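Local coordinates for protein AxyAgu115A (Amphibacillus xylanus NBRC 15112, PDB 6NPS) that probably hydrolyses the alpha-linked glucuronic acid side groups of arabinoglucuronoxylan, as a family GH115 alpha-glucuronidase working alongside alpha-arabinofuranosidases, at residues A[180-184]-A[633-637]; A[564-569]-A[626-631]. The protein carries 3 engineered substitutions. All coordinates share one frame; numbering follows the deposited sequence.

Contact 1. Residues A[180-184]-A[633-637]; sequences PAFGN and GMGLS
Ala181 sits directly against the carbonyl of Gly633, and this is the tight part of the contact. Gly633 O is 3.0 Å from Ala181 CA in a CA-H...O contact, and Ala181 CB lies 3.2 Å from the same oxygen. Gly633 O also accepts Leu636 N, closing a type I beta turn from Gly633 to Leu636. Gly633 has a positive phi (87°), which favours glycine. Next to this, Phe182 and Met634 lie side by side, with Phe182 CD2 4.1 Å from Met634 CE. The other flank is looser. Pro180 CG meets Leu636 CB at 4.1 Å, and Leu636 is exposed. Leu636 CD1 lies 3.9 Å from Asn184 ND2. That amide is turned back along its own segment (chi1 -78°), and ND2 donates a nearly straight 2.7 Å bond to Pro180 O. Asn184 N reaches this oxygen from the opposite face of its plane. A leucine in place of Asn184 would probably leave Pro180 O with the backbone donor alone and let the first turn flex. Helix 181-190 follows strand 170-174 of the eight-stranded barrel. Asp453, from the loop after the adjoining strand 446-450, accepts Phe182 N. Helix 601-629 touches Met634 and Leu636.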
ATOM      1  N   PRO A 180      28.806  -1.707  15.516  1.00 74.34           N
ATOM      2  CA  PRO A 180      29.408  -2.845  16.229  1.00 72.09           C
ATOM      3  C   PRO A 180      30.626  -3.491  15.531  1.00 66.61           C
ATOM      4  O   PRO A 180      31.368  -4.247  16.166  1.00 69.14           O
ATOM      5  CB  PRO A 180      28.246  -3.839  16.293  1.00 75.43           C
ATOM      6  CG  PRO A 180      27.524  -3.607  14.977  1.00 75.91           C
ATOM      7  CD  PRO A 180      27.682  -2.135  14.654  1.00 75.79           C
ATOM      8  N   ALA A 181      30.826  -3.197  14.248  1.00 60.55           N
ATOM      9  CA  ALA A 181      31.837  -3.890  13.454  1.00 61.61           C
ATOM     10  C   ALA A 181      33.259  -3.796  14.030  1.00 60.69           C
ATOM     11  O   ALA A 181      33.777  -4.786  14.564  1.00 56.94           O
ATOM     12  CB  ALA A 181      31.822  -3.355  12.019  1.00 59.77           C
ATOM     13  N   PHE A 182      33.896  -2.623  13.905  1.00 61.52           N
ATOM     14  CA  PHE A 182      35.298  -2.460  14.304  1.00 58.47           C
ATOM     15  C   PHE A 182      35.516  -2.858  15.758  1.00 55.22           C
ATOM     16  O   PHE A 182      36.542  -3.455  16.095  1.00 52.65           O
ATOM     17  CB  PHE A 182      35.733  -1.011  14.084  1.00 51.35           C
ATOM     18  CG  PHE A 182      37.204  -0.816  13.895  1.00 54.05           C
ATOM     19  CD1 PHE A 182      38.031  -0.534  14.969  1.00 58.34           C
ATOM     20  CD2 PHE A 182      37.755  -0.838  12.638  1.00 51.31           C
ATOM     21  CE1 PHE A 182      39.385  -0.323  14.787  1.00 53.45           C
ATOM     22  CE2 PHE A 182      39.089  -0.628  12.454  1.00 54.45           C
ATOM     23  CZ  PHE A 182      39.913  -0.364  13.536  1.00 52.62           C
ATOM     24  N   GLY A 183      34.567  -2.525  16.634  1.00 55.93           N
ATOM     25  CA  GLY A 183      34.739  -2.845  18.043  1.00 52.43           C
ATOM     26  C   GLY A 183      34.910  -4.336  18.270  1.00 56.43           C
ATOM     27  O   GLY A 183      35.891  -4.781  18.870  1.00 54.61           O
ATOM     28  N   ASN A 184      33.977  -5.131  17.741  1.00 54.97           N
ATOM     29  CA  ASN A 184      34.079  -6.588  17.835  1.00 53.40           C
ATOM     30  C   ASN A 184      35.322  -7.118  17.129  1.00 49.85           C
ATOM     31  O   ASN A 184      35.928  -8.098  17.574  1.00 55.98           O
ATOM     32  CB  ASN A 184      32.840  -7.228  17.226  1.00 56.60           C
ATOM     33  CG  ASN A 184      31.658  -7.162  18.149  1.00 66.96           C
ATOM     34  OD1 ASN A 184      31.427  -8.083  18.922  1.00 75.75           O
ATOM     35  ND2 ASN A 184      30.897  -6.075  18.074  1.00 66.46           N
ATOM     36  N   GLY A 633      33.496  -9.738  12.459  1.00 44.15           N
ATOM     37  CA  GLY A 633      32.751  -8.589  12.915  1.00 41.43           C
ATOM     38  C   GLY A 633      32.660  -7.446  11.928  1.00 44.50           C
ATOM     39  O   GLY A 633      31.788  -6.579  12.092  1.00 43.40           O
ATOM     40  N   MET A 634      33.498  -7.439  10.878  1.00 42.85           N
ATOM     41  CA  MET A 634      33.515  -6.321   9.936  1.00 41.02           C
ATOM     42  C   MET A 634      32.218  -6.193   9.144  1.00 41.57           C
ATOM     43  O   MET A 634      31.965  -5.130   8.571  1.00 41.40           O
ATOM     44  CB  MET A 634      34.692  -6.473   8.963  1.00 44.20           C
ATOM     45  CG  MET A 634      36.030  -6.121   9.578  1.00 50.15           C
ATOM     46  SD  MET A 634      36.009  -4.440  10.237  1.00 56.90           S
ATOM     47  CE  MET A 634      37.798  -4.100  10.203  1.00 51.80           C
ATOM     48  N   GLY A 635      31.393  -7.241   9.104  1.00 43.03           N
ATOM     49  CA  GLY A 635      30.141  -7.203   8.365  1.00 44.00           C
ATOM     50  C   GLY A 635      28.908  -7.255   9.243  1.00 44.74           C
ATOM     51  O   GLY A 635      27.811  -7.567   8.763  1.00 39.84           O
ATOM     52  N   LEU A 636      29.070  -6.911  10.525  1.00 40.35           N
ATOM     53  CA  LEU A 636      28.017  -7.051  11.528  1.00 42.58           C
ATOM     54  C   LEU A 636      26.897  -6.004  11.466  1.00 41.63           C
ATOM     55  O   LEU A 636      25.822  -6.253  12.032  1.00 43.65           O
ATOM     56  CB  LEU A 636      28.631  -6.985  12.926  1.00 50.75           C
ATOM     57  CG  LEU A 636      28.952  -8.317  13.589  1.00 54.57           C
ATOM     58  CD1 LEU A 636      29.445  -8.109  15.042  1.00 52.63           C
ATOM     59  CD2 LEU A 636      27.732  -9.212  13.509  1.00 54.09           C
ATOM     60  N   SER A 637      27.113  -4.843  10.844  1.00 42.79           N
ATOM     61  CA  SER A 637      26.117  -3.777  10.883  1.00 46.65           C
ATOM     62  C   SER A 637      24.817  -4.228  10.230  1.00 42.58           C
ATOM     63  O   SER A 637      24.839  -4.784   9.126  1.00 43.32           O
ATOM     64  CB  SER A 637      26.630  -2.531  10.142  1.00 54.17           C
ATOM     65  OG  SER A 637      28.016  -2.372  10.314  1.00 67.81           O
TER

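Contact 2. Residues A[564-569]-A[626-631]; sequences FTAYFA and IADGKF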
ATOM      1  N   PHE A 564      42.766 -16.760  -2.370  1.00 38.93           N
ATOM      2  CA  PHE A 564      41.317 -16.707  -2.172  1.00 39.46           C
ATOM      3  C   PHE A 564      40.915 -15.606  -1.201  1.00 36.54           C
ATOM      4  O   PHE A 564      39.960 -14.861  -1.459  1.00 38.11           O
ATOM      5  CB  PHE A 564      40.787 -18.060  -1.680  1.00 38.66           C
ATOM      6  CG  PHE A 564      39.306 -18.081  -1.472  1.00 41.07           C
ATOM      7  CD1 PHE A 564      38.436 -18.265  -2.547  1.00 42.96           C
ATOM      8  CD2 PHE A 564      38.770 -17.928  -0.195  1.00 43.22           C
ATOM      9  CE1 PHE A 564      37.067 -18.279  -2.364  1.00 41.22           C
ATOM     10  CE2 PHE A 564      37.380 -17.955   0.001  1.00 42.98           C
ATOM     11  CZ  PHE A 564      36.535 -18.123  -1.072  1.00 40.99           C
ATOM     12  N   THR A 565      41.612 -15.496  -0.068  1.00 39.26           N
ATOM     13  CA  THR A 565      41.208 -14.533   0.956  1.00 41.09           C
ATOM     14  C   THR A 565      41.162 -13.109   0.401  1.00 36.62           C
ATOM     15  O   THR A 565      40.213 -12.359   0.661  1.00 37.46           O
ATOM     16  CB  THR A 565      42.168 -14.619   2.164  1.00 49.36           C
ATOM     17  OG1 THR A 565      41.953 -15.851   2.870  1.00 53.40           O
ATOM     18  CG2 THR A 565      41.929 -13.478   3.112  1.00 51.00           C
ATOM     19  N   ALA A 566      42.176 -12.730  -0.380  1.00 32.64           N
ATOM     20  CA  ALA A 566      42.212 -11.403  -0.993  1.00 36.50           C
ATOM     21  C   ALA A 566      41.111 -11.224  -2.026  1.00 31.52           C
ATOM     22  O   ALA A 566      40.454 -10.186  -2.057  1.00 33.69           O
ATOM     23  CB  ALA A 566      43.596 -11.157  -1.619  1.00 36.89           C
ATOM     24  N   TYR A 567      40.895 -12.211  -2.898  1.00 31.89           N
ATOM     25  CA  TYR A 567      39.758 -12.132  -3.808  1.00 31.90           C
ATOM     26  C   TYR A 567      38.448 -11.932  -3.033  1.00 29.74           C
ATOM     27  O   TYR A 567      37.645 -11.037  -3.339  1.00 30.20           O
ATOM     28  CB  TYR A 567      39.686 -13.389  -4.695  1.00 31.23           C
ATOM     29  CG  TYR A 567      38.438 -13.349  -5.541  1.00 34.13           C
ATOM     30  CD1 TYR A 567      38.293 -12.397  -6.549  1.00 35.17           C
ATOM     31  CD2 TYR A 567      37.391 -14.218  -5.306  1.00 31.77           C
ATOM     32  CE1 TYR A 567      37.142 -12.312  -7.289  1.00 33.86           C
ATOM     33  CE2 TYR A 567      36.237 -14.137  -6.040  1.00 29.66           C
ATOM     34  CZ  TYR A 567      36.132 -13.195  -7.034  1.00 33.16           C
ATOM     35  OH  TYR A 567      34.975 -13.122  -7.757  1.00 34.72           O
ATOM     36  N   PHE A 568      38.236 -12.733  -1.999  1.00 30.28           N
ATOM     37  CA  PHE A 568      36.982 -12.666  -1.254  1.00 31.13           C
ATOM     38  C   PHE A 568      36.805 -11.310  -0.566  1.00 34.56           C
ATOM     39  O   PHE A 568      35.749 -10.679  -0.664  1.00 33.56           O
ATOM     40  CB  PHE A 568      36.945 -13.787  -0.204  1.00 30.51           C
ATOM     41  CG  PHE A 568      35.602 -13.925   0.449  1.00 34.90           C
ATOM     42  CD1 PHE A 568      34.674 -14.839  -0.039  1.00 36.22           C
ATOM     43  CD2 PHE A 568      35.243 -13.124   1.522  1.00 34.61           C
ATOM     44  CE1 PHE A 568      33.413 -14.953   0.542  1.00 36.94           C
ATOM     45  CE2 PHE A 568      33.981 -13.219   2.090  1.00 32.89           C
ATOM     46  CZ  PHE A 568      33.068 -14.146   1.600  1.00 35.48           C
ATOM     47  N   ALA A 569      37.823 -10.857   0.171  1.00 28.86           N
ATOM     48  CA  ALA A 569      37.667  -9.628   0.938  1.00 34.88           C
ATOM     49  C   ALA A 569      37.639  -8.386   0.053  1.00 31.73           C
ATOM     50  O   ALA A 569      36.930  -7.427   0.369  1.00 33.42           O
ATOM     51  CB  ALA A 569      38.793  -9.513   1.965  1.00 37.80           C
ATOM     52  N   ILE A 626      36.583 -16.460   7.128  1.00 44.75           N
ATOM     53  CA  ILE A 626      37.766 -16.701   6.300  1.00 49.21           C
ATOM     54  C   ILE A 626      39.050 -16.296   7.043  1.00 47.11           C
ATOM     55  O   ILE A 626      39.067 -15.357   7.857  1.00 42.23           O
ATOM     56  CB  ILE A 626      37.705 -15.971   4.949  1.00 52.44           C
ATOM     57  CG1 ILE A 626      37.310 -14.523   5.160  1.00 53.89           C
ATOM     58  CG2 ILE A 626      36.760 -16.662   4.011  1.00 58.59           C
ATOM     59  CD1 ILE A 626      37.782 -13.666   4.061  1.00 58.31           C
ATOM     60  N   ALA A 627      40.132 -17.018   6.736  1.00 48.20           N
ATOM     61  CA  ALA A 627      41.470 -16.717   7.243  1.00 49.88           C
ATOM     62  C   ALA A 627      41.471 -16.627   8.769  1.00 49.05           C
ATOM     63  O   ALA A 627      42.065 -15.723   9.355  1.00 48.96           O
ATOM     64  CB  ALA A 627      42.017 -15.440   6.599  1.00 49.87           C
ATOM     65  N   ASP A 628      40.768 -17.565   9.411  1.00 52.04           N
ATOM     66  CA  ASP A 628      40.694 -17.672  10.870  1.00 61.01           C
ATOM     67  C   ASP A 628      40.150 -16.395  11.516  1.00 56.52           C
ATOM     68  O   ASP A 628      40.666 -15.918  12.525  1.00 54.39           O
ATOM     69  CB  ASP A 628      42.060 -18.041  11.464  1.00 71.85           C
ATOM     70  CG  ASP A 628      41.966 -18.475  12.936  1.00 84.82           C
ATOM     71  OD1 ASP A 628      41.148 -19.380  13.245  1.00 87.25           O
ATOM     72  OD2 ASP A 628      42.706 -17.905  13.784  1.00 86.85           O
ATOM     73  N   GLY A 629      39.086 -15.843  10.937  1.00 46.69           N
ATOM     74  CA  GLY A 629      38.443 -14.689  11.541  1.00 46.01           C
ATOM     75  C   GLY A 629      39.203 -13.393  11.379  1.00 50.62           C
ATOM     76  O   GLY A 629      39.044 -12.471  12.197  1.00 49.29           O
ATOM     77  N   LYS A 630      40.047 -13.304  10.341  1.00 48.97           N
ATOM     78  CA  LYS A 630      40.764 -12.070  10.025  1.00 48.60           C
ATOM     79  C   LYS A 630      39.823 -10.865   9.917  1.00 48.71           C
ATOM     80  O   LYS A 630      40.191  -9.750  10.321  1.00 46.52           O
ATOM     81  CB  LYS A 630      41.539 -12.272   8.709  1.00 50.33           C
ATOM     82  CG  LYS A 630      42.481 -11.136   8.318  1.00 53.19           C
ATOM     83  CD  LYS A 630      43.024 -11.325   6.889  1.00 55.18           C
ATOM     84  CE  LYS A 630      44.207 -10.384   6.561  1.00 53.87           C
ATOM     85  NZ  LYS A 630      44.648  -9.494   7.684  1.00 51.31           N
ATOM     86  N   PHE A 631      38.610 -11.066   9.371  1.00 41.76           N
ATOM     87  CA  PHE A 631      37.622 -10.000   9.207  1.00 40.43           C
ATOM     88  C   PHE A 631      36.428 -10.148  10.151  1.00 39.45           C
ATOM     89  O   PHE A 631      35.366  -9.577   9.890  1.00 41.24           O
ATOM     90  CB  PHE A 631      37.137  -9.944   7.753  1.00 36.59           C
ATOM     91  CG  PHE A 631      38.268  -9.918   6.775  1.00 42.18           C
ATOM     92  CD1 PHE A 631      39.032  -8.753   6.618  1.00 42.66           C
ATOM     93  CD2 PHE A 631      38.629 -11.055   6.077  1.00 41.95           C
ATOM     94  CE1 PHE A 631      40.139  -8.728   5.742  1.00 44.25           C
ATOM     95  CE2 PHE A 631      39.733 -11.028   5.198  1.00 44.91           C
ATOM     96  CZ  PHE A 631      40.482  -9.864   5.040  1.00 44.37           C
TER
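Ile626 and Phe631 meet one side of helix 564-596 through Phe564, Thr565, Phe568 and Ala569. Ile626 holds its CG1 in the crowded position between the backbone N and the carbonyl carbon (chi1 48°). From there CD1 reaches Phe568 CD2 at 3.6 Å, approaching the ring obliquely. The other branch, CG2, comes to the edge of the Phe564 ring, 4.3 Å from CE2. The two branches of Ile626 therefore serve two rings one helical turn apart.

Thr565 also divides its work. Its methyl is anti to the backbone N, and its hydroxyl is beside that N (chi1 -71°). CG2 meets the edge of the Phe631 ring near its plane, 3.9 Å from CE2. OG1 lies 3.8 Å from Ala627 CB. One turn on, Ala569 CB makes the shortest approach of the contact, 3.5 Å to Phe631 CZ.

These helices form an antiparallel hairpin. Helix 564-596 and helix 601-629 are joined by a short connection, and the start of the first packs against the end of the second. Ala627, Asp628 and Gly629 have left-handed backbone angles, and their turn is held by weak bonds, including Gly629 N to Ile626 O. This turn brings Phe631 back beside Ile626, whose CG1 lies at the ring edge. Lys630 CG covers one face of the Phe631 ring, 4.0 Å above the plane. The Phe631 ring also meets that of Tyr623 with nearly parallel planes. Lys630 itself is extended as far as CE, where NZ turns back (chi4 2°), and NZ bonds to Asp141 O. Tyr556 of helix 537-558 touches Phe568 and meets the Phe564 ring edge to face, adding a third helix to this end of the hairpin.

Contacts 1 and 2 have centres about 15 Å apart, and one residue separates 626-631 from 633-637. Contact 2 is nested within the long loop that contact 1 closes. Helix 181-190 bridges the two: Trp185 NE1 bonds to Lys630 O, and Asn189 ND2 to Gly629 O. Tyr623 is shared as well, since it touches Met634 in contact 1 and Phe631 in contact 2. Contact 2 thus belongs to the helical hairpin, while contact 1 joins the chain leaving that hairpin to the barrel. In TIM barrels the active site lies at the carboxyl ends of the strands, the end that leads into contact 1.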